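Local coordinates for Tol-Pal system protein TolA (Pseudomonas aeruginosa, PDB 1LR0), which probably helps the outer membrane fold inward at cell division and keeps it intact, here seen as its periplasmic C-terminal domain, at residues 54-59 with 82-87; 32-37 with 95-100; 46-51 with 78-83; 25-30 with 106-111; 59-62 with 66-69. All coordinates share one frame; numbering follows the deposited sequence.

Contact 1 of 5, residues 54-59 with 82-87; sequences VEVLIE and SSAVAA
V54 and V56 of strand 54-60 meet A84 and V85 of helix 78-91. This is helix-on-sheet packing in the TolA/TonB C-terminal fold, where a three-stranded antiparallel sheet is covered by helices. The short segments run roughly the same way, 33° apart, with their axes 9.1 Å from each other at the closest point. V56 and V85 are the nearest pair along the backbone.

The contact is apolar throughout, and no hydrogen bond crosses it. A84 is the centre. Its single methyl points at the strand and is approached by two valines. V54 CG1 touches A84 CB at 3.7 Å. V56 CG2 touches the same methyl less tightly, at 4.2 Å from A84 CB. V54 and V56 are two residues apart, so both side chains leave the strand on the helix side. With V54 chi1 at 61°, CG1 is the branch lodged between the backbone N and the carbonyl carbon, and it is this methyl that reaches A84.

Around these side chains, F80 and D81 of the same helix also lie on V54, F116 of strand 111-116 flanks both strand valines, and V71 of strand 66-73 lies against V85. The loosest touch is branch to branch, V56 CG2 to V85 CG2 at 4.5 Å.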
# COMPACT_ATOMS: atom_id res chain seq x y z
N VAL A 54 10.91 -6.14 3.62
CA VAL A 54 10.01 -6.53 4.68
C VAL A 54 8.57 -6.33 4.23
O VAL A 54 8.25 -5.30 3.61
CB VAL A 54 10.25 -5.75 5.98
CG1 VAL A 54 10.04 -4.20 5.78
CG2 VAL A 54 9.32 -6.22 7.09
N GLU A 55 7.72 -7.34 4.44
CA GLU A 55 6.29 -7.17 4.19
C GLU A 55 5.59 -6.78 5.50
O GLU A 55 5.68 -7.47 6.51
CB GLU A 55 5.54 -8.40 3.59
CG GLU A 55 4.16 -8.09 3.03
CD GLU A 55 3.62 -9.41 2.43
OE1 GLU A 55 3.96 -10.32 3.16
OE2 GLU A 55 3.00 -9.54 1.37
N VAL A 56 4.80 -5.73 5.43
CA VAL A 56 4.07 -5.22 6.55
C VAL A 56 2.61 -5.23 6.28
O VAL A 56 2.19 -4.75 5.23
CB VAL A 56 4.49 -3.70 6.78
CG1 VAL A 56 3.63 -3.11 7.84
CG2 VAL A 56 5.98 -3.64 7.16
N LEU A 57 1.83 -5.70 7.25
CA LEU A 57 0.35 -5.62 7.18
C LEU A 57 -0.06 -4.39 7.87
O LEU A 57 0.25 -4.17 9.01
CB LEU A 57 -0.20 -6.86 7.87
CG LEU A 57 -1.70 -6.77 8.01
CD1 LEU A 57 -2.36 -7.06 6.69
CD2 LEU A 57 -2.08 -7.79 9.08
N ILE A 58 -0.64 -3.56 7.04
CA ILE A 58 -1.18 -2.29 7.35
C ILE A 58 -2.71 -2.39 7.50
O ILE A 58 -3.42 -2.83 6.58
CB ILE A 58 -0.88 -1.31 6.30
CG1 ILE A 58 0.62 -1.24 5.94
CG2 ILE A 58 -1.30 0.03 6.76
CD1 ILE A 58 0.92 -0.16 4.93
N GLU A 59 -3.19 -1.91 8.64
CA GLU A 59 -4.64 -1.88 8.96
C GLU A 59 -5.13 -0.45 9.02
O GLU A 59 -4.54 0.36 9.73
CB GLU A 59 -4.89 -2.57 10.33
CG GLU A 59 -4.50 -4.03 10.27
CD GLU A 59 -4.77 -4.85 11.53
OE1 GLU A 59 -5.81 -4.64 12.24
OE2 GLU A 59 -3.89 -5.72 11.79
N SER A 82 11.46 -3.36 12.38
CA SER A 82 10.83 -2.48 13.34
C SER A 82 10.79 -1.06 12.77
O SER A 82 9.80 -0.34 12.99
CB SER A 82 11.65 -2.46 14.62
OG SER A 82 11.55 -3.70 15.26
N SER A 83 11.81 -0.66 12.04
CA SER A 83 11.81 0.71 11.46
C SER A 83 10.72 0.91 10.40
O SER A 83 10.17 1.99 10.27
CB SER A 83 13.20 1.01 10.85
OG SER A 83 13.40 0.35 9.58
N ALA A 84 10.39 -0.13 9.67
CA ALA A 84 9.28 -0.05 8.76
C ALA A 84 7.91 0.01 9.41
O ALA A 84 7.10 0.85 9.02
CB ALA A 84 9.34 -1.15 7.69
N VAL A 85 7.70 -0.80 10.43
CA VAL A 85 6.47 -0.77 11.20
C VAL A 85 6.29 0.62 11.85
O VAL A 85 5.24 1.21 11.75
CB VAL A 85 6.49 -1.90 12.25
CG1 VAL A 85 5.43 -1.74 13.36
CG2 VAL A 85 6.37 -3.21 11.59
N ALA A 86 7.35 1.16 12.43
CA ALA A 86 7.24 2.49 13.09
C ALA A 86 6.94 3.56 12.09
O ALA A 86 6.15 4.48 12.33
CB ALA A 86 8.52 2.82 13.91
N ALA A 87 7.55 3.45 10.91
CA ALA A 87 7.33 4.43 9.88
C ALA A 87 5.86 4.39 9.41
O ALA A 87 5.26 5.47 9.19
CB ALA A 87 8.30 4.25 8.62

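Contact 2 of 5, residues 32-37 with 95-100; sequences DLIVNL and PEMQQL
L33 of helix 4-41 reaches E96 at the start of the 3-10 turn 95-99. Its CB points toward the turn. CG stands anti to the backbone N (chi1 176°), which brings CD2 to the glutamate. CD2 is the atom that touches. It lies 3.4 Å from E96 CG and 3.5 Å from E96 CB, so the methyl rests on the aliphatic part of the glutamate. The carboxylate carbon is almost as near, with E96 CD 3.6 Å from L33 CD2. E96 is bent at chi2 (82°), and the bend folds its acid group back over this same methyl. The two side chains cross at about a right angle. I94, just before the turn, also lies against L33.

One residue further on, I34 meets M97, a selenomethionine. The touch is methyl to methyl, I34 CD1 to M97 CE at 3.9 Å, and these chains also cross at nearly 90°. M97 CE ends beside the isoleucine. No hydrogen bond joins the two segments.

The turn lies in the loop between helix 78-91 and helix 102-108, and this contact ties that loop to the long helix. I34 continues onto I58 of strand 54-60. M97 packs on L30 of helix 4-41, on M60 of strand 54-60 and on Y109 just beyond helix 102-108.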
# COMPACT_ATOMS: atom_id res chain seq x y z
N ASP A 32 1.74 3.58 -4.29
CA ASP A 32 2.81 4.56 -4.42
C ASP A 32 2.72 5.60 -3.28
O ASP A 32 3.76 5.93 -2.67
CB ASP A 32 2.79 5.31 -5.72
CG ASP A 32 3.28 4.51 -6.88
OD1 ASP A 32 3.96 3.49 -6.67
OD2 ASP A 32 3.00 4.95 -8.08
N LEU A 33 1.52 6.11 -3.05
CA LEU A 33 1.30 7.05 -1.96
C LEU A 33 1.73 6.41 -0.63
O LEU A 33 2.47 6.99 0.12
CB LEU A 33 -0.12 7.60 -1.98
CG LEU A 33 -0.54 8.54 -0.84
CD1 LEU A 33 0.17 9.80 -1.06
CD2 LEU A 33 -2.01 8.75 -0.84
N ILE A 34 1.33 5.18 -0.36
CA ILE A 34 1.71 4.58 0.90
C ILE A 34 3.22 4.53 1.01
O ILE A 34 3.84 4.95 2.00
CB ILE A 34 1.13 3.20 0.99
CG1 ILE A 34 -0.39 3.25 1.15
CG2 ILE A 34 1.74 2.41 2.11
CD1 ILE A 34 -1.03 1.87 1.04
N VAL A 35 3.82 4.09 -0.07
CA VAL A 35 5.25 3.92 -0.06
C VAL A 35 5.93 5.28 0.15
O VAL A 35 6.83 5.41 0.99
CB VAL A 35 5.76 3.17 -1.37
CG1 VAL A 35 7.24 3.33 -1.45
CG2 VAL A 35 5.45 1.64 -1.23
N ASN A 36 5.47 6.32 -0.54
CA ASN A 36 6.11 7.61 -0.38
C ASN A 36 5.94 8.15 1.04
O ASN A 36 6.86 8.70 1.64
CB ASN A 36 5.61 8.61 -1.39
CG ASN A 36 6.29 8.41 -2.84
OD1 ASN A 36 6.90 9.31 -3.33
ND2 ASN A 36 6.23 7.21 -3.40
N LEU A 37 4.74 7.97 1.59
CA LEU A 37 4.46 8.54 2.95
C LEU A 37 5.26 7.84 4.02
O LEU A 37 5.83 8.48 4.93
CB LEU A 37 2.96 8.49 3.25
CG LEU A 37 2.09 9.36 2.32
CD1 LEU A 37 0.57 9.13 2.71
CD2 LEU A 37 2.48 10.75 2.53
N PRO A 95 -6.00 10.01 4.24
CA PRO A 95 -7.41 10.39 3.91
C PRO A 95 -7.74 10.20 2.41
O PRO A 95 -8.89 10.14 1.93
CB PRO A 95 -7.49 11.84 4.36
CG PRO A 95 -6.03 12.29 4.53
CD PRO A 95 -5.25 11.09 4.93
N GLU A 96 -6.67 10.10 1.62
CA GLU A 96 -6.77 9.74 0.22
C GLU A 96 -7.55 8.48 0.08
O GLU A 96 -8.26 8.28 -0.94
CB GLU A 96 -5.38 9.65 -0.48
CG GLU A 96 -4.62 10.97 -0.55
CD GLU A 96 -3.83 11.39 0.72
OE1 GLU A 96 -3.97 10.75 1.79
OE2 GLU A 96 -3.05 12.35 0.62
N MSE A 97 -7.59 7.61 1.09
CA MSE A 97 -8.34 6.44 0.92
C MSE A 97 -9.80 6.73 0.78
O MSE A 97 -10.54 5.89 0.31
CB MSE A 97 -8.19 5.50 2.07
CG MSE A 97 -6.80 5.05 2.27
SE MSE A 97 -6.39 3.65 0.85
CE MSE A 97 -4.34 3.97 0.79
N GLN A 98 -10.23 7.93 1.13
CA GLN A 98 -11.68 8.18 1.14
C GLN A 98 -12.21 8.27 -0.27
O GLN A 98 -13.39 8.38 -0.47
CB GLN A 98 -12.01 9.45 1.89
CG GLN A 98 -11.81 9.40 3.42
CD GLN A 98 -11.91 10.76 4.06
OE1 GLN A 98 -12.63 11.63 3.57
NE2 GLN A 98 -11.18 10.95 5.15
N GLN A 99 -11.34 8.23 -1.25
CA GLN A 99 -11.72 8.30 -2.65
C GLN A 99 -12.21 6.99 -3.21
O GLN A 99 -12.78 6.94 -4.30
CB GLN A 99 -10.50 8.68 -3.43
CG GLN A 99 -10.00 10.10 -2.97
CD GLN A 99 -8.72 10.58 -3.71
OE1 GLN A 99 -8.26 11.74 -3.49
NE2 GLN A 99 -8.15 9.70 -4.55
N LEU A 100 -12.02 5.94 -2.45
CA LEU A 100 -12.48 4.64 -2.86
C LEU A 100 -13.95 4.43 -2.46
O LEU A 100 -14.34 4.78 -1.37
CB LEU A 100 -11.68 3.58 -2.15
CG LEU A 100 -10.18 3.56 -2.47
CD1 LEU A 100 -9.57 2.54 -1.65
CD2 LEU A 100 -10.02 3.21 -3.92

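Contact 3 of 5, residues 46-51 with 78-83; sequences PSARNG and KPFDSS
S47 and P79 make the closest touch between loop 46-51 and the first turn of helix 78-91. The hydroxyl S47 OG meets the CB-CG edge of the proline ring obliquely, 3.6 Å from P79 CB and 3.7 Å from P79 CG. A second touch is apolar. The methyl A48 CB comes obliquely to the F80 ring, 4.5 Å from F80 CD2. No hydrogen bond crosses between the segments.

The next shell fixes these groups. S47 OG is hydrogen-bonded to D77 OD2, and D77 OD2 also accepts the backbone N-H of F80. D77 OD2 thus links the first turn of the helix to the loop serine. The loop joins helix 4-41 to strand 54-60 in the TolA/TonB C-terminal fold, so the contact places it against the helix that packs on the sheet. Of the residues that touch, F80 is the buried one. Its ring is also lined by W42 and by P118 and L121 of helix 118-123.

Further out, R49 turns back on its own loop. Its NH1 donates to P46 O at 3.0 Å, in the plane of both the guanidinium and the carbonyl. The same R49 NH1 also bonds A48 O at 3.0 Å, there from well above the carbonyl plane. On the helix, S83 OG donates to F80 O at 2.7 Å, on a lone pair, and W42 NE1 is its second partner.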
# COMPACT_ATOMS: atom_id res chain seq x y z
N PRO A 46 21.04 1.46 11.47
CA PRO A 46 22.41 1.20 10.95
C PRO A 46 22.50 -0.10 10.20
O PRO A 46 23.28 -0.18 9.30
CB PRO A 46 23.29 1.12 12.21
CG PRO A 46 22.52 1.79 13.26
CD PRO A 46 21.04 1.66 12.93
N SER A 47 21.64 -1.05 10.50
CA SER A 47 21.76 -2.36 9.85
C SER A 47 21.06 -2.48 8.50
O SER A 47 21.19 -3.47 7.84
CB SER A 47 21.17 -3.46 10.78
OG SER A 47 19.82 -3.12 11.15
N ALA A 48 20.32 -1.46 8.09
CA ALA A 48 19.65 -1.52 6.83
C ALA A 48 20.59 -1.68 5.68
O ALA A 48 21.66 -1.07 5.67
CB ALA A 48 18.73 -0.33 6.62
N ARG A 49 20.22 -2.53 4.73
CA ARG A 49 21.06 -2.71 3.54
C ARG A 49 20.21 -2.84 2.28
O ARG A 49 19.14 -3.42 2.35
CB ARG A 49 21.91 -3.97 3.63
CG ARG A 49 23.04 -3.88 4.68
CD ARG A 49 24.09 -2.90 4.44
NE ARG A 49 25.14 -3.17 5.44
CZ ARG A 49 25.16 -2.69 6.63
NH1 ARG A 49 24.24 -1.83 7.01
NH2 ARG A 49 26.13 -3.07 7.44
N ASN A 50 20.73 -2.40 1.16
CA ASN A 50 20.14 -2.75 -0.14
C ASN A 50 19.94 -4.26 -0.26
O ASN A 50 20.80 -5.05 0.15
CB ASN A 50 21.01 -2.23 -1.28
CG ASN A 50 20.73 -0.76 -1.57
OD1 ASN A 50 21.05 0.14 -0.75
ND2 ASN A 50 20.11 -0.52 -2.69
N GLY A 51 18.81 -4.67 -0.82
CA GLY A 51 18.59 -6.10 -1.01
C GLY A 51 17.61 -6.66 -0.02
O GLY A 51 17.18 -7.78 -0.12
N LYS A 78 15.85 -7.59 12.32
CA LYS A 78 14.77 -7.07 13.16
C LYS A 78 14.73 -5.52 13.28
O LYS A 78 13.70 -4.96 13.30
CB LYS A 78 14.87 -7.75 14.52
CG LYS A 78 13.82 -7.26 15.51
CD LYS A 78 13.67 -8.22 16.72
CE LYS A 78 12.87 -7.57 17.86
NZ LYS A 78 13.04 -8.44 19.09
N PRO A 79 15.86 -4.82 13.36
CA PRO A 79 15.79 -3.37 13.37
C PRO A 79 15.20 -2.76 12.10
O PRO A 79 14.43 -1.78 12.16
CB PRO A 79 17.23 -2.94 13.62
CG PRO A 79 17.91 -4.20 14.19
CD PRO A 79 17.21 -5.32 13.60
N PHE A 80 15.54 -3.29 10.92
CA PHE A 80 14.85 -2.79 9.72
C PHE A 80 13.39 -3.07 9.76
O PHE A 80 12.58 -2.20 9.52
CB PHE A 80 15.46 -3.39 8.40
CG PHE A 80 14.71 -2.99 7.22
CD1 PHE A 80 14.22 -3.96 6.32
CD2 PHE A 80 14.45 -1.65 7.01
CE1 PHE A 80 13.49 -3.59 5.28
CE2 PHE A 80 13.73 -1.26 5.92
CZ PHE A 80 13.20 -2.25 5.02
N ASP A 81 13.02 -4.30 10.14
CA ASP A 81 11.61 -4.60 10.29
C ASP A 81 10.88 -3.59 11.21
O ASP A 81 9.81 -3.09 10.90
CB ASP A 81 11.40 -5.98 10.90
CG ASP A 81 11.74 -7.13 9.97
OD1 ASP A 81 11.65 -8.25 10.51
OD2 ASP A 81 12.12 -7.03 8.77
N SER A 82 11.46 -3.36 12.38
CA SER A 82 10.83 -2.48 13.34
C SER A 82 10.79 -1.06 12.77
O SER A 82 9.80 -0.34 12.99
CB SER A 82 11.65 -2.46 14.62
OG SER A 82 11.55 -3.70 15.26
N SER A 83 11.81 -0.66 12.04
CA SER A 83 11.81 0.71 11.46
C SER A 83 10.72 0.91 10.40
O SER A 83 10.17 1.99 10.27
CB SER A 83 13.20 1.01 10.85
OG SER A 83 13.40 0.35 9.58

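Contact 4 of 5, residues 25-30 with 106-111; sequences EVTGSL and DSLYRQ
The long helix 4-41 packs here against the end of helix 102-108, where the chain turns out of the helix toward strand 111-116. Y109 is the first residue to leave helical geometry, and its ring contributes the largest share of the contact, against T27 and L30.

The phenol oxygen does most of the touching. The methyl T27 CG2 is 3.4 Å from Y109 OH, and L30 CB is 3.5 Å from the same oxygen. Behind the oxygen, ring carbon Y109 CZ lies 3.9 Å from L30 CB, an approach that is oblique to the ring. T27 OG1 is at the ring's edge, near its plane. Y109 chi1 is -75°. This puts CG anti to the carbonyl carbon, and the ring is directed at the helix. The polar partner of Y109 OH is D31 OD1 on helix 4-41. That hydrogen bond anchors the ring tip where T27 and L30 pack on it. L108 adds a lighter touch, with L108 CD1 4.2 Å from T27 OG1.

Within the second segment, R110 grips D106 side-on. R110 NH2 bonds D106 OD1 at 2.6 Å on the syn lone pair of that oxygen, as part of a salt bridge. R110 NE meets the same D106 OD1 at 2.7 Å from above the carboxylate plane. One oxygen thus takes both donors, which pins the residue after the tyrosine to the last turn of helix 102-108.

L100 of the preceding loop flanks the Y109 ring and also covers L30. The R110 backbone is bonded to M60, at the end of strand 54-60.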
# COMPACT_ATOMS: atom_id res chain seq x y z
N GLU A 25 -4.40 1.27 -12.32
CA GLU A 25 -3.89 2.64 -12.17
C GLU A 25 -4.16 3.21 -10.72
O GLU A 25 -3.36 3.97 -10.14
CB GLU A 25 -4.52 3.51 -13.26
CG GLU A 25 -4.00 4.96 -13.29
CD GLU A 25 -4.56 5.82 -14.48
OE1 GLU A 25 -5.29 5.28 -15.39
OE2 GLU A 25 -4.26 7.05 -14.48
N VAL A 26 -5.28 2.77 -10.12
CA VAL A 26 -5.73 3.29 -8.85
C VAL A 26 -4.93 2.69 -7.73
O VAL A 26 -4.43 3.36 -6.87
CB VAL A 26 -7.28 2.98 -8.64
CG1 VAL A 26 -7.70 3.27 -7.23
CG2 VAL A 26 -8.09 3.88 -9.59
N THR A 27 -4.85 1.40 -7.73
CA THR A 27 -4.13 0.68 -6.75
C THR A 27 -2.61 1.01 -6.82
O THR A 27 -1.94 1.05 -5.80
CB THR A 27 -4.47 -0.81 -6.97
OG1 THR A 27 -5.84 -1.02 -6.54
CG2 THR A 27 -3.74 -1.72 -6.06
N GLY A 28 -2.13 1.28 -8.04
CA GLY A 28 -0.75 1.64 -8.27
C GLY A 28 -0.49 2.99 -7.65
O GLY A 28 0.53 3.22 -7.01
N SER A 29 -1.40 3.91 -7.88
CA SER A 29 -1.27 5.20 -7.40
C SER A 29 -1.39 5.23 -5.84
O SER A 29 -0.62 5.91 -5.14
CB SER A 29 -2.34 6.05 -8.03
OG SER A 29 -2.31 7.34 -7.40
N LEU A 30 -2.32 4.48 -5.29
CA LEU A 30 -2.43 4.45 -3.84
C LEU A 30 -1.25 3.71 -3.12
O LEU A 30 -0.85 4.11 -2.03
CB LEU A 30 -3.77 3.84 -3.44
CG LEU A 30 -4.92 4.83 -3.65
CD1 LEU A 30 -6.25 4.06 -3.68
CD2 LEU A 30 -4.91 6.01 -2.57
N ASP A 106 -12.87 -1.92 1.55
CA ASP A 106 -12.96 -3.06 2.39
C ASP A 106 -12.23 -4.26 1.80
O ASP A 106 -11.70 -5.11 2.52
CB ASP A 106 -14.44 -3.46 2.61
CG ASP A 106 -15.18 -2.59 3.66
OD1 ASP A 106 -14.56 -1.92 4.54
OD2 ASP A 106 -16.44 -2.57 3.69
N SER A 107 -12.22 -4.35 0.49
CA SER A 107 -11.68 -5.53 -0.12
C SER A 107 -10.14 -5.43 -0.14
O SER A 107 -9.48 -6.42 0.06
CB SER A 107 -12.17 -5.61 -1.54
OG SER A 107 -11.31 -6.47 -2.29
N LEU A 108 -9.64 -4.24 -0.40
CA LEU A 108 -8.25 -4.05 -0.69
C LEU A 108 -7.39 -3.31 0.30
O LEU A 108 -6.15 -3.54 0.31
CB LEU A 108 -8.17 -3.30 -1.98
CG LEU A 108 -8.43 -4.25 -3.16
CD1 LEU A 108 -8.50 -3.46 -4.43
CD2 LEU A 108 -7.34 -5.33 -3.30
N TYR A 109 -7.98 -2.42 1.08
CA TYR A 109 -7.18 -1.46 1.87
C TYR A 109 -7.44 -1.45 3.30
O TYR A 109 -6.64 -0.91 4.07
CB TYR A 109 -7.25 -0.04 1.33
CG TYR A 109 -6.40 0.11 0.07
CD1 TYR A 109 -6.94 -0.07 -1.21
CD2 TYR A 109 -5.04 0.33 0.15
CE1 TYR A 109 -6.18 0.10 -2.35
CE2 TYR A 109 -4.24 0.42 -1.03
CZ TYR A 109 -4.82 0.29 -2.26
OH TYR A 109 -4.07 0.39 -3.45
N ARG A 110 -8.53 -2.08 3.73
CA ARG A 110 -8.71 -2.27 5.14
C ARG A 110 -7.60 -3.06 5.81
O ARG A 110 -7.19 -2.78 6.98
CB ARG A 110 -10.10 -2.88 5.42
CG ARG A 110 -10.47 -2.81 6.88
CD ARG A 110 -11.91 -3.31 7.19
NE ARG A 110 -13.00 -2.45 6.68
CZ ARG A 110 -13.61 -1.46 7.39
NH1 ARG A 110 -13.21 -1.13 8.60
NH2 ARG A 110 -14.61 -0.77 6.87
N GLN A 111 -7.09 -4.07 5.12
CA GLN A 111 -5.95 -4.79 5.61
C GLN A 111 -5.14 -4.92 4.33
O GLN A 111 -5.65 -5.41 3.35
CB GLN A 111 -6.31 -6.18 6.12
CG GLN A 111 -6.79 -6.26 7.59
CD GLN A 111 -6.49 -7.65 8.16
OE1 GLN A 111 -6.25 -7.78 9.33
NE2 GLN A 111 -6.47 -8.68 7.30

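Contact 5 of 5, residues 59-62 with 66-69; sequences EMLP and ITNA
E59 lies alongside N68, the two side chains pointing the same way from one face of the hairpin. The carboxylate carbon E59 CD is 3.8 Å from N68 CB, and the carboxylate and amide planes are 60° apart. The motif is a classic beta bulge between strands 54-60 and 66-73. T67 and N68 both stand opposite E59, and the register slips by one before the next pair.

E59 and N68 form an antiparallel hydrogen-bonded pair. E59 N donates to N68 O at 3.0 Å, nearly straight at 170°. In return E59 O gathers several donors at the bulge. The main one is T67 N, at 2.8 Å. Two weak ones add to it, N68 N and the T67 hydroxyl. T67 chi1 is 51°, and this rotation turns OG1 toward that carbonyl while leaving CG2 to touch L61 CG.

M60 and I66 make the following non-hydrogen-bonded pair on the buried face, where F105 also packs on M60, and V91 of helix 78-91 on I66. M60, a selenomethionine, lies beside the isoleucine, with M60 CG 3.9 Å from I66 CG1.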
# COMPACT_ATOMS: atom_id res chain seq x y z
N GLU A 59 -3.19 -1.91 8.64
CA GLU A 59 -4.64 -1.88 8.96
C GLU A 59 -5.13 -0.45 9.02
O GLU A 59 -4.54 0.36 9.73
CB GLU A 59 -4.89 -2.57 10.33
CG GLU A 59 -4.50 -4.03 10.27
CD GLU A 59 -4.77 -4.85 11.53
OE1 GLU A 59 -5.81 -4.64 12.24
OE2 GLU A 59 -3.89 -5.72 11.79
N MSE A 60 -6.19 -0.15 8.27
CA MSE A 60 -6.79 1.15 8.14
C MSE A 60 -8.32 1.15 8.33
O MSE A 60 -8.99 0.16 8.09
CB MSE A 60 -6.50 1.80 6.78
CG MSE A 60 -5.04 2.27 6.68
SE MSE A 60 -4.62 3.09 5.01
CE MSE A 60 -4.15 1.30 4.15
N LEU A 61 -8.83 2.33 8.68
CA LEU A 61 -10.27 2.59 8.65
C LEU A 61 -10.58 3.26 7.38
O LEU A 61 -9.72 3.90 6.79
CB LEU A 61 -10.65 3.56 9.78
CG LEU A 61 -10.38 3.02 11.16
CD1 LEU A 61 -10.68 4.03 12.34
CD2 LEU A 61 -11.11 1.69 11.34
N PRO A 62 -11.84 3.24 6.96
CA PRO A 62 -12.22 3.90 5.73
C PRO A 62 -11.87 5.37 5.69
O PRO A 62 -11.73 5.91 4.59
CB PRO A 62 -13.73 3.75 5.72
CG PRO A 62 -13.96 2.60 6.55
CD PRO A 62 -12.96 2.55 7.62
N ILE A 66 -4.69 4.95 10.16
CA ILE A 66 -3.97 3.72 10.29
C ILE A 66 -4.14 3.22 11.73
O ILE A 66 -3.77 3.90 12.65
CB ILE A 66 -2.44 3.98 9.98
CG1 ILE A 66 -2.28 4.31 8.54
CG2 ILE A 66 -1.61 2.80 10.36
CD1 ILE A 66 -0.94 4.91 8.08
N THR A 67 -4.63 2.02 11.94
CA THR A 67 -4.78 1.51 13.29
C THR A 67 -3.84 0.45 13.69
O THR A 67 -3.79 0.12 14.83
CB THR A 67 -6.19 0.92 13.45
OG1 THR A 67 -6.43 -0.01 12.36
CG2 THR A 67 -7.16 2.03 13.19
N ASN A 68 -3.05 -0.12 12.77
CA ASN A 68 -2.11 -1.09 13.23
C ASN A 68 -1.14 -1.35 12.04
O ASN A 68 -1.45 -0.98 10.91
CB ASN A 68 -2.83 -2.36 13.62
CG ASN A 68 -2.02 -3.25 14.47
OD1 ASN A 68 -0.92 -2.92 14.88
ND2 ASN A 68 -2.55 -4.40 14.75
N ALA A 69 0.01 -1.88 12.36
CA ALA A 69 1.01 -2.30 11.37
C ALA A 69 1.81 -3.37 12.06
O ALA A 69 2.13 -3.28 13.29
CB ALA A 69 1.86 -1.15 11.02

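Overall arrangement
Starting from the N terminus, helix 4-41 supplies the first partners. Its segment 25-30 waits until 106-111 to close contact 4, the widest loop. Segment 32-37 closes contact 2 with 95-100, wholly within that span. Inside contact 2, loop 46-51 pairs with 78-83 in contact 3. Strand 54-59 pairs with 82-87 in contact 1. Contacts 3 and 1 cross, because the later start has the later end, and they share S82 and S83. Contact 5 is the short hairpin, which shares E59 with contact 1 and lies within contact 3's span. Contacts 2 and 4 adjoin along helix 4-41. Contact 2 touches contact 1 where helix meets sheet, and contact 4 reaches contact 5 at M60.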